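Local coordinates for protein VP5 (Halorubrum pleomorphic virus 6, PDB 6QGL) that probably drives fusion of the viral envelope with the membrane of its haloarchaeal host, as a membrane-bound envelope protein of a pleomorphic virus, at residues A[196-204]-A[212-220]; A[164-172]-A[182-190]. All coordinates share one frame; numbering follows the deposited sequence.

Contacts 1 and 2 are two hairpins in series along the chain and belong to one four-stranded antiparallel sheet with the order 166-174, 180-189, 201-204, 209-213. Their centres lie 13 Å apart, and strands 180-189 and 201-204, one from each contact, are the two inner neighbours. Both contacts are partly buried. Contact 2 is a long regular ladder with 795 Å² buried, whose N166, F186 and H188 side is covered by helix 97-140 and F151; contact 1 buries 506 Å² and has two bridges within its segments; serine hydroxyls extend the pairing beyond V201 and T213, and at the other end the Y204 ring packs on T217. A salt bridge from E203 to R187 joins the contacts on the other face.

Contact 1: residues A[196-204]-A[212-220]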
loop_
_atom_site.group_PDB
_atom_site.type_symbol
_atom_site.label_atom_id
_atom_site.label_comp_id
_atom_site.label_asym_id
_atom_site.label_seq_id
_atom_site.Cartn_x
_atom_site.Cartn_y
_atom_site.Cartn_z
ATOM N N ASN A 196 -3.165 -31.998 26.013
ATOM C CA ASN A 196 -1.811 -32.211 25.505
ATOM C C ASN A 196 -1.010 -30.916 25.615
ATOM O O ASN A 196 -1.571 -29.831 25.445
ATOM C CB ASN A 196 -1.861 -32.682 24.048
ATOM C CG ASN A 196 -0.617 -33.391 23.563
ATOM O OD1 ASN A 196 0.500 -32.861 23.598
ATOM N ND2 ASN A 196 -0.792 -34.607 23.068
ATOM N N ALA A 197 0.302 -31.030 25.890
ATOM C CA ALA A 197 1.214 -29.887 26.012
ATOM C C ALA A 197 1.416 -29.187 24.662
ATOM O O ALA A 197 1.672 -27.982 24.625
ATOM C CB ALA A 197 2.555 -30.350 26.563
ATOM N N ALA A 198 1.297 -29.957 23.562
ATOM C CA ALA A 198 1.448 -29.502 22.183
ATOM C C ALA A 198 0.228 -28.737 21.665
ATOM O O ALA A 198 0.365 -28.012 20.678
ATOM C CB ALA A 198 1.743 -30.688 21.277
ATOM N N TYR A 199 -0.957 -28.899 22.315
ATOM C CA TYR A 199 -2.216 -28.241 21.933
ATOM C C TYR A 199 -1.999 -26.779 21.572
ATOM O O TYR A 199 -1.558 -25.990 22.409
ATOM C CB TYR A 199 -3.284 -28.380 23.033
ATOM C CG TYR A 199 -4.657 -27.857 22.657
ATOM C CD1 TYR A 199 -5.441 -28.515 21.713
ATOM C CD2 TYR A 199 -5.203 -26.746 23.295
ATOM C CE1 TYR A 199 -6.720 -28.061 21.389
ATOM C CE2 TYR A 199 -6.484 -26.287 22.984
ATOM C CZ TYR A 199 -7.237 -26.945 22.026
ATOM O OH TYR A 199 -8.496 -26.492 21.706
ATOM N N SER A 200 -2.241 -26.451 20.297
ATOM C CA SER A 200 -2.071 -25.113 19.748
ATOM C C SER A 200 -3.281 -24.760 18.882
ATOM O O SER A 200 -3.559 -25.441 17.889
ATOM C CB SER A 200 -0.776 -25.037 18.943
ATOM O OG SER A 200 -0.537 -23.734 18.439
ATOM N N VAL A 201 -4.019 -23.717 19.292
ATOM C CA VAL A 201 -5.205 -23.225 18.590
ATOM C C VAL A 201 -5.229 -21.689 18.571
ATOM O O VAL A 201 -4.914 -21.049 19.577
ATOM C CB VAL A 201 -6.535 -23.859 19.109
ATOM C CG1 VAL A 201 -6.798 -23.517 20.572
ATOM C CG2 VAL A 201 -7.734 -23.470 18.241
ATOM N N VAL A 202 -5.555 -21.114 17.405
ATOM C CA VAL A 202 -5.701 -19.678 17.194
ATOM C C VAL A 202 -6.977 -19.426 16.383
ATOM O O VAL A 202 -7.301 -20.201 15.484
ATOM C CB VAL A 202 -4.434 -18.981 16.614
ATOM C CG1 VAL A 202 -4.271 -19.214 15.111
ATOM C CG2 VAL A 202 -4.420 -17.489 16.942
ATOM N N GLU A 203 -7.728 -18.386 16.748
ATOM C CA GLU A 203 -8.953 -17.991 16.061
ATOM C C GLU A 203 -9.054 -16.482 16.126
ATOM O O GLU A 203 -9.117 -15.929 17.225
ATOM C CB GLU A 203 -10.193 -18.671 16.666
ATOM C CG GLU A 203 -11.438 -18.490 15.810
ATOM C CD GLU A 203 -12.708 -19.163 16.294
ATOM O OE1 GLU A 203 -12.622 -20.236 16.933
ATOM O OE2 GLU A 203 -13.799 -18.619 16.010
ATOM N N TYR A 204 -9.015 -15.814 14.958
ATOM C CA TYR A 204 -9.068 -14.353 14.871
ATOM C C TYR A 204 -9.505 -13.832 13.494
ATOM O O TYR A 204 -9.668 -14.603 12.545
ATOM C CB TYR A 204 -7.716 -13.729 15.302
ATOM C CG TYR A 204 -6.566 -13.970 14.349
ATOM C CD1 TYR A 204 -5.890 -15.187 14.331
ATOM C CD2 TYR A 204 -6.097 -12.953 13.522
ATOM C CE1 TYR A 204 -4.820 -15.407 13.469
ATOM C CE2 TYR A 204 -5.023 -13.158 12.661
ATOM C CZ TYR A 204 -4.390 -14.387 12.636
ATOM O OH TYR A 204 -3.332 -14.578 11.783
ATOM N N SER A 212 -6.697 -17.761 21.730
ATOM C CA SER A 212 -5.268 -17.929 21.451
ATOM C C SER A 212 -4.658 -18.842 22.508
ATOM O O SER A 212 -4.598 -18.468 23.682
ATOM C CB SER A 212 -4.544 -16.586 21.407
ATOM O OG SER A 212 -3.156 -16.770 21.173
ATOM N N THR A 213 -4.241 -20.048 22.101
ATOM C CA THR A 213 -3.640 -21.038 23.000
ATOM C C THR A 213 -2.341 -21.516 22.382
ATOM O O THR A 213 -2.372 -22.013 21.259
ATOM C CB THR A 213 -4.611 -22.207 23.238
ATOM O OG1 THR A 213 -5.901 -21.700 23.594
ATOM C CG2 THR A 213 -4.115 -23.182 24.301
ATOM N N ASN A 214 -1.201 -21.368 23.098
ATOM C CA ASN A 214 0.125 -21.775 22.601
ATOM C C ASN A 214 0.219 -21.366 21.121
ATOM O O ASN A 214 0.577 -22.170 20.260
ATOM C CB ASN A 214 0.322 -23.296 22.795
ATOM C CG ASN A 214 1.707 -23.812 22.484
ATOM O OD1 ASN A 214 2.717 -23.122 22.655
ATOM N ND2 ASN A 214 1.781 -25.047 22.013
ATOM N N SER A 215 -0.195 -20.119 20.834
ATOM C CA SER A 215 -0.306 -19.585 19.485
ATOM C C SER A 215 0.141 -18.143 19.326
ATOM O O SER A 215 0.169 -17.372 20.283
ATOM C CB SER A 215 -1.756 -19.673 19.021
ATOM O OG SER A 215 -2.145 -21.011 18.771
ATOM N N ASN A 216 0.437 -17.785 18.070
ATOM C CA ASN A 216 0.789 -16.456 17.586
ATOM C C ASN A 216 -0.307 -16.111 16.590
ATOM O O ASN A 216 -0.652 -16.965 15.768
ATOM C CB ASN A 216 2.154 -16.473 16.882
ATOM C CG ASN A 216 3.310 -16.881 17.760
ATOM O OD1 ASN A 216 3.221 -16.898 18.992
ATOM N ND2 ASN A 216 4.430 -17.216 17.138
ATOM N N THR A 217 -0.887 -14.897 16.673
ATOM C CA THR A 217 -1.962 -14.499 15.754
ATOM C C THR A 217 -1.449 -14.629 14.324
ATOM O O THR A 217 -1.878 -15.542 13.628
ATOM C CB THR A 217 -2.542 -13.143 16.115
ATOM O OG1 THR A 217 -1.505 -12.178 16.027
ATOM C CG2 THR A 217 -3.162 -13.121 17.502
ATOM N N TYR A 218 -0.368 -13.920 13.997
ATOM C CA TYR A 218 0.307 -13.964 12.692
ATOM C C TYR A 218 0.825 -15.352 12.269
ATOM O O TYR A 218 1.110 -16.197 13.124
ATOM C CB TYR A 218 1.483 -12.979 12.698
ATOM C CG TYR A 218 2.501 -13.252 13.782
ATOM C CD1 TYR A 218 2.281 -12.841 15.095
ATOM C CD2 TYR A 218 3.691 -13.917 13.498
ATOM C CE1 TYR A 218 3.208 -13.103 16.100
ATOM C CE2 TYR A 218 4.627 -14.184 14.494
ATOM C CZ TYR A 218 4.382 -13.772 15.794
ATOM O OH TYR A 218 5.308 -14.024 16.778
ATOM N N ASN A 219 0.965 -15.556 10.943
ATOM C CA ASN A 219 1.523 -16.762 10.333
ATOM C C ASN A 219 2.979 -16.486 9.938
ATOM O O ASN A 219 3.300 -15.366 9.537
ATOM C CB ASN A 219 0.714 -17.161 9.092
ATOM C CG ASN A 219 1.025 -18.532 8.518
ATOM O OD1 ASN A 219 1.663 -19.389 9.145
ATOM N ND2 ASN A 219 0.559 -18.774 7.305
ATOM N N THR A 220 3.852 -17.504 10.056
ATOM C CA THR A 220 5.266 -17.399 9.684
ATOM C C THR A 220 5.559 -18.401 8.565
ATOM O O THR A 220 5.485 -19.608 8.788
ATOM C CB THR A 220 6.193 -17.543 10.909
ATOM O OG1 THR A 220 5.739 -16.687 11.961
ATOM C CG2 THR A 220 7.646 -17.211 10.584
#
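Backbone pairing between V201 and T213 is the regular part of this contact: T213 N donates to V201 O at 2.8 Å and V201 N to T213 O at 3.1 Å, an antiparallel hydrogen-bonded pair. V202 and S212 follow as a non-hydrogen-bonded pair.

Hydroxyls extend the polar network where the strand ends. S215 OG donates to T213 O at 2.7 Å from above the carbonyl plane, 46° out of it, so that oxygen accepts two bonds. S200 OG, set opposite its backbone N (chi1 -177°), gives its proton to N214 O at 2.6 Å. The amide of N214 makes a weak bond from ND2 to Y199 O at 3.5 Å; its stronger partner is D153.

Apolar contacts flank these bonds. V201 CG1 meets T213 CB at 3.7 Å, V202 CB lies against S215 CB, and T213 CG2 touches the Y199 ring obliquely. T217 CB sits over the Y204 ring, 4.1 Å from its centroid and 7° off the normal, a CH-pi contact, while Y204 OH bonds to M227 O beyond.

The arrangement is that of a beta hairpin, strands 201-204 and 209-213, at the edge of a four-stranded antiparallel sheet.

Contact 2: residues A[164-172]-A[182-190]; sequences SPNTLKDTT and TLLTFRHNT
N166 to T172 pair with T182 to H188 in seven consecutive antiparallel bridges, forming a beta hairpin of strands 166-174 and 180-189. The short strand axes approach to 4.5 Å with their directions 146° apart. T167 with R187, K169 with T185 and T171 with L183 are the hydrogen-bonded pairs, each joined by two N-H...O bonds; T185 N to K169 O, 2.8 Å, is nearly straight. Beyond the last bridge, N189 N donates to P165 O at 2.8 Å.

On the face of N166, L168 and D170, the leucine branches diverge: L168 CD2 reaches the edge of the F186 ring at CD1, 3.9 Å, and L168 CD1 meets L184 CD1. D170 and L184 lie side by side, and T182 CG2 packs against the D170 carboxylate at CG, 3.6 Å. F151 stacks on H188, and helix 97-140 touches L168 through V127.

The face of T167, K169, T171, T185 and R187 is largely polar. T171 OG1 and T185 OG1 share a hydrogen bond of 2.7 Å. K169 and R187 cross through their CD methylenes, 4.1 Å apart; their charged ends both turn to E203, K169 NZ to OE2 and R187 NH2 to OE1, so one carboxylate serves both.

Holding its ring opposite the backbone N (chi1 178°), H188 directs ND1 to N166 OD1 at 2.8 Å, with the oxygen at the ring edge and only 8° out of the imidazole plane.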
loop_
_atom_site.group_PDB
_atom_site.type_symbol
_atom_site.label_atom_id
_atom_site.label_comp_id
_atom_site.label_asym_id
_atom_site.label_seq_id
_atom_site.Cartn_x
_atom_site.Cartn_y
_atom_site.Cartn_z
ATOM N N SER A 164 -7.447 -30.378 6.699
ATOM C CA SER A 164 -6.754 -29.104 6.857
ATOM C C SER A 164 -6.760 -28.687 8.333
ATOM O O SER A 164 -7.795 -28.832 8.994
ATOM C CB SER A 164 -7.412 -28.022 6.006
ATOM O OG SER A 164 -6.778 -26.765 6.181
ATOM N N PRO A 165 -5.642 -28.138 8.870
ATOM C CA PRO A 165 -5.665 -27.667 10.266
ATOM C C PRO A 165 -6.450 -26.354 10.409
ATOM O O PRO A 165 -6.721 -25.914 11.528
ATOM C CB PRO A 165 -4.182 -27.490 10.598
ATOM C CG PRO A 165 -3.544 -27.168 9.307
ATOM C CD PRO A 165 -4.332 -27.875 8.235
ATOM N N ASN A 166 -6.819 -25.741 9.262
ATOM C CA ASN A 166 -7.558 -24.484 9.164
ATOM C C ASN A 166 -9.059 -24.687 8.985
ATOM O O ASN A 166 -9.498 -25.673 8.391
ATOM C CB ASN A 166 -7.053 -23.641 7.987
ATOM C CG ASN A 166 -5.562 -23.505 7.831
ATOM O OD1 ASN A 166 -4.814 -23.321 8.799
ATOM N ND2 ASN A 166 -5.107 -23.559 6.590
ATOM N N THR A 167 -9.837 -23.708 9.465
ATOM C CA THR A 167 -11.290 -23.632 9.341
ATOM C C THR A 167 -11.633 -22.164 9.077
ATOM O O THR A 167 -11.251 -21.295 9.868
ATOM C CB THR A 167 -12.005 -24.169 10.603
ATOM O OG1 THR A 167 -11.418 -25.402 11.022
ATOM C CG2 THR A 167 -13.502 -24.361 10.389
ATOM N N LEU A 168 -12.310 -21.885 7.948
ATOM C CA LEU A 168 -12.742 -20.530 7.603
ATOM C C LEU A 168 -14.197 -20.411 8.028
ATOM O O LEU A 168 -15.090 -20.949 7.363
ATOM C CB LEU A 168 -12.556 -20.204 6.099
ATOM C CG LEU A 168 -11.172 -20.415 5.469
ATOM C CD1 LEU A 168 -11.119 -19.825 4.077
ATOM C CD2 LEU A 168 -10.063 -19.821 6.314
ATOM N N LYS A 169 -14.416 -19.779 9.191
ATOM C CA LYS A 169 -15.731 -19.613 9.811
ATOM C C LYS A 169 -16.442 -18.372 9.299
ATOM O O LYS A 169 -15.848 -17.295 9.261
ATOM C CB LYS A 169 -15.601 -19.559 11.345
ATOM C CG LYS A 169 -15.126 -20.862 11.986
ATOM C CD LYS A 169 -14.799 -20.693 13.465
ATOM C CE LYS A 169 -15.966 -21.015 14.365
ATOM N NZ LYS A 169 -15.647 -20.755 15.792
ATOM N N ASP A 170 -17.719 -18.523 8.912
ATOM C CA ASP A 170 -18.539 -17.410 8.434
ATOM C C ASP A 170 -18.982 -16.562 9.615
ATOM O O ASP A 170 -19.606 -17.074 10.550
ATOM C CB ASP A 170 -19.760 -17.916 7.641
ATOM C CG ASP A 170 -19.473 -18.416 6.233
ATOM O OD1 ASP A 170 -18.291 -18.395 5.820
ATOM O OD2 ASP A 170 -20.432 -18.814 5.540
ATOM N N THR A 171 -18.624 -15.270 9.586
ATOM C CA THR A 171 -18.971 -14.301 10.624
ATOM C C THR A 171 -19.743 -13.162 9.976
ATOM O O THR A 171 -19.232 -12.519 9.059
ATOM C CB THR A 171 -17.709 -13.855 11.382
ATOM O OG1 THR A 171 -17.092 -15.013 11.944
ATOM C CG2 THR A 171 -18.002 -12.842 12.486
ATOM N N THR A 172 -20.981 -12.933 10.445
ATOM C CA THR A 172 -21.855 -11.882 9.931
ATOM C C THR A 172 -21.469 -10.522 10.511
ATOM O O THR A 172 -21.413 -10.352 11.733
ATOM C CB THR A 172 -23.338 -12.241 10.152
ATOM O OG1 THR A 172 -23.618 -13.493 9.530
ATOM C CG2 THR A 172 -24.294 -11.186 9.600
ATOM N N THR A 182 -20.281 -11.271 4.885
ATOM C CA THR A 182 -19.650 -12.455 5.450
ATOM C C THR A 182 -18.142 -12.240 5.566
ATOM O O THR A 182 -17.424 -12.263 4.559
ATOM C CB THR A 182 -20.047 -13.733 4.688
ATOM O OG1 THR A 182 -21.465 -13.882 4.714
ATOM C CG2 THR A 182 -19.408 -14.980 5.272
ATOM N N LEU A 183 -17.678 -12.011 6.801
ATOM C CA LEU A 183 -16.266 -11.874 7.140
ATOM C C LEU A 183 -15.791 -13.272 7.529
ATOM O O LEU A 183 -16.497 -13.985 8.248
ATOM C CB LEU A 183 -16.080 -10.883 8.309
ATOM C CG LEU A 183 -14.684 -10.763 8.949
ATOM C CD1 LEU A 183 -13.720 -9.995 8.057
ATOM C CD2 LEU A 183 -14.767 -10.108 10.305
ATOM N N LEU A 184 -14.625 -13.685 7.022
ATOM C CA LEU A 184 -14.103 -15.008 7.343
ATOM C C LEU A 184 -13.229 -14.944 8.580
ATOM O O LEU A 184 -12.263 -14.182 8.619
ATOM C CB LEU A 184 -13.348 -15.639 6.156
ATOM C CG LEU A 184 -14.135 -15.866 4.856
ATOM C CD1 LEU A 184 -13.220 -16.309 3.744
ATOM C CD2 LEU A 184 -15.262 -16.877 5.040
ATOM N N THR A 185 -13.605 -15.699 9.613
ATOM C CA THR A 185 -12.838 -15.797 10.844
ATOM C C THR A 185 -11.901 -16.975 10.665
ATOM O O THR A 185 -12.348 -18.097 10.404
ATOM C CB THR A 185 -13.756 -15.889 12.066
ATOM O OG1 THR A 185 -14.450 -14.652 12.181
ATOM C CG2 THR A 185 -12.990 -16.154 13.359
ATOM N N PHE A 186 -10.598 -16.705 10.757
ATOM C CA PHE A 186 -9.582 -17.728 10.590
ATOM C C PHE A 186 -9.336 -18.503 11.876
ATOM O O PHE A 186 -8.839 -17.938 12.849
ATOM C CB PHE A 186 -8.274 -17.120 10.051
ATOM C CG PHE A 186 -7.183 -18.147 9.881
ATOM C CD1 PHE A 186 -7.150 -18.972 8.762
ATOM C CD2 PHE A 186 -6.211 -18.319 10.857
ATOM C CE1 PHE A 186 -6.161 -19.946 8.622
ATOM C CE2 PHE A 186 -5.235 -19.301 10.721
ATOM C CZ PHE A 186 -5.210 -20.105 9.602
ATOM N N ARG A 187 -9.644 -19.807 11.859
ATOM C CA ARG A 187 -9.385 -20.725 12.966
ATOM C C ARG A 187 -8.313 -21.715 12.508
ATOM O O ARG A 187 -8.361 -22.177 11.369
ATOM C CB ARG A 187 -10.671 -21.453 13.415
ATOM C CG ARG A 187 -10.459 -22.461 14.551
ATOM C CD ARG A 187 -11.764 -22.919 15.165
ATOM N NE ARG A 187 -11.561 -23.947 16.190
ATOM C CZ ARG A 187 -11.312 -23.707 17.474
ATOM N NH1 ARG A 187 -11.145 -24.710 18.323
ATOM N NH2 ARG A 187 -11.219 -22.458 17.917
ATOM N N HIS A 188 -7.341 -22.012 13.385
ATOM C CA HIS A 188 -6.249 -22.950 13.132
ATOM C C HIS A 188 -6.016 -23.814 14.363
ATOM O O HIS A 188 -5.776 -23.287 15.447
ATOM C CB HIS A 188 -4.957 -22.206 12.739
ATOM C CG HIS A 188 -3.779 -23.105 12.511
ATOM N ND1 HIS A 188 -3.571 -23.723 11.294
ATOM C CD2 HIS A 188 -2.786 -23.462 13.358
ATOM C CE1 HIS A 188 -2.467 -24.436 11.439
ATOM N NE2 HIS A 188 -1.955 -24.307 12.660
ATOM N N ASN A 189 -6.086 -25.141 14.181
ATOM C CA ASN A 189 -5.834 -26.136 15.223
ATOM C C ASN A 189 -4.869 -27.186 14.676
ATOM O O ASN A 189 -5.149 -27.787 13.635
ATOM C CB ASN A 189 -7.136 -26.787 15.717
ATOM C CG ASN A 189 -6.955 -27.657 16.942
ATOM O OD1 ASN A 189 -6.116 -27.391 17.810
ATOM N ND2 ASN A 189 -7.742 -28.715 17.046
ATOM N N THR A 190 -3.744 -27.410 15.381
ATOM C CA THR A 190 -2.702 -28.369 14.989
ATOM C C THR A 190 -3.172 -29.837 15.052
ATOM O O THR A 190 -2.566 -30.694 14.405
ATOM C CB THR A 190 -1.407 -28.143 15.775
ATOM O OG1 THR A 190 -1.667 -28.297 17.169
ATOM C CG2 THR A 190 -0.776 -26.779 15.489
HETATM O O HOH W 1 -22.264 -14.895 7.617
#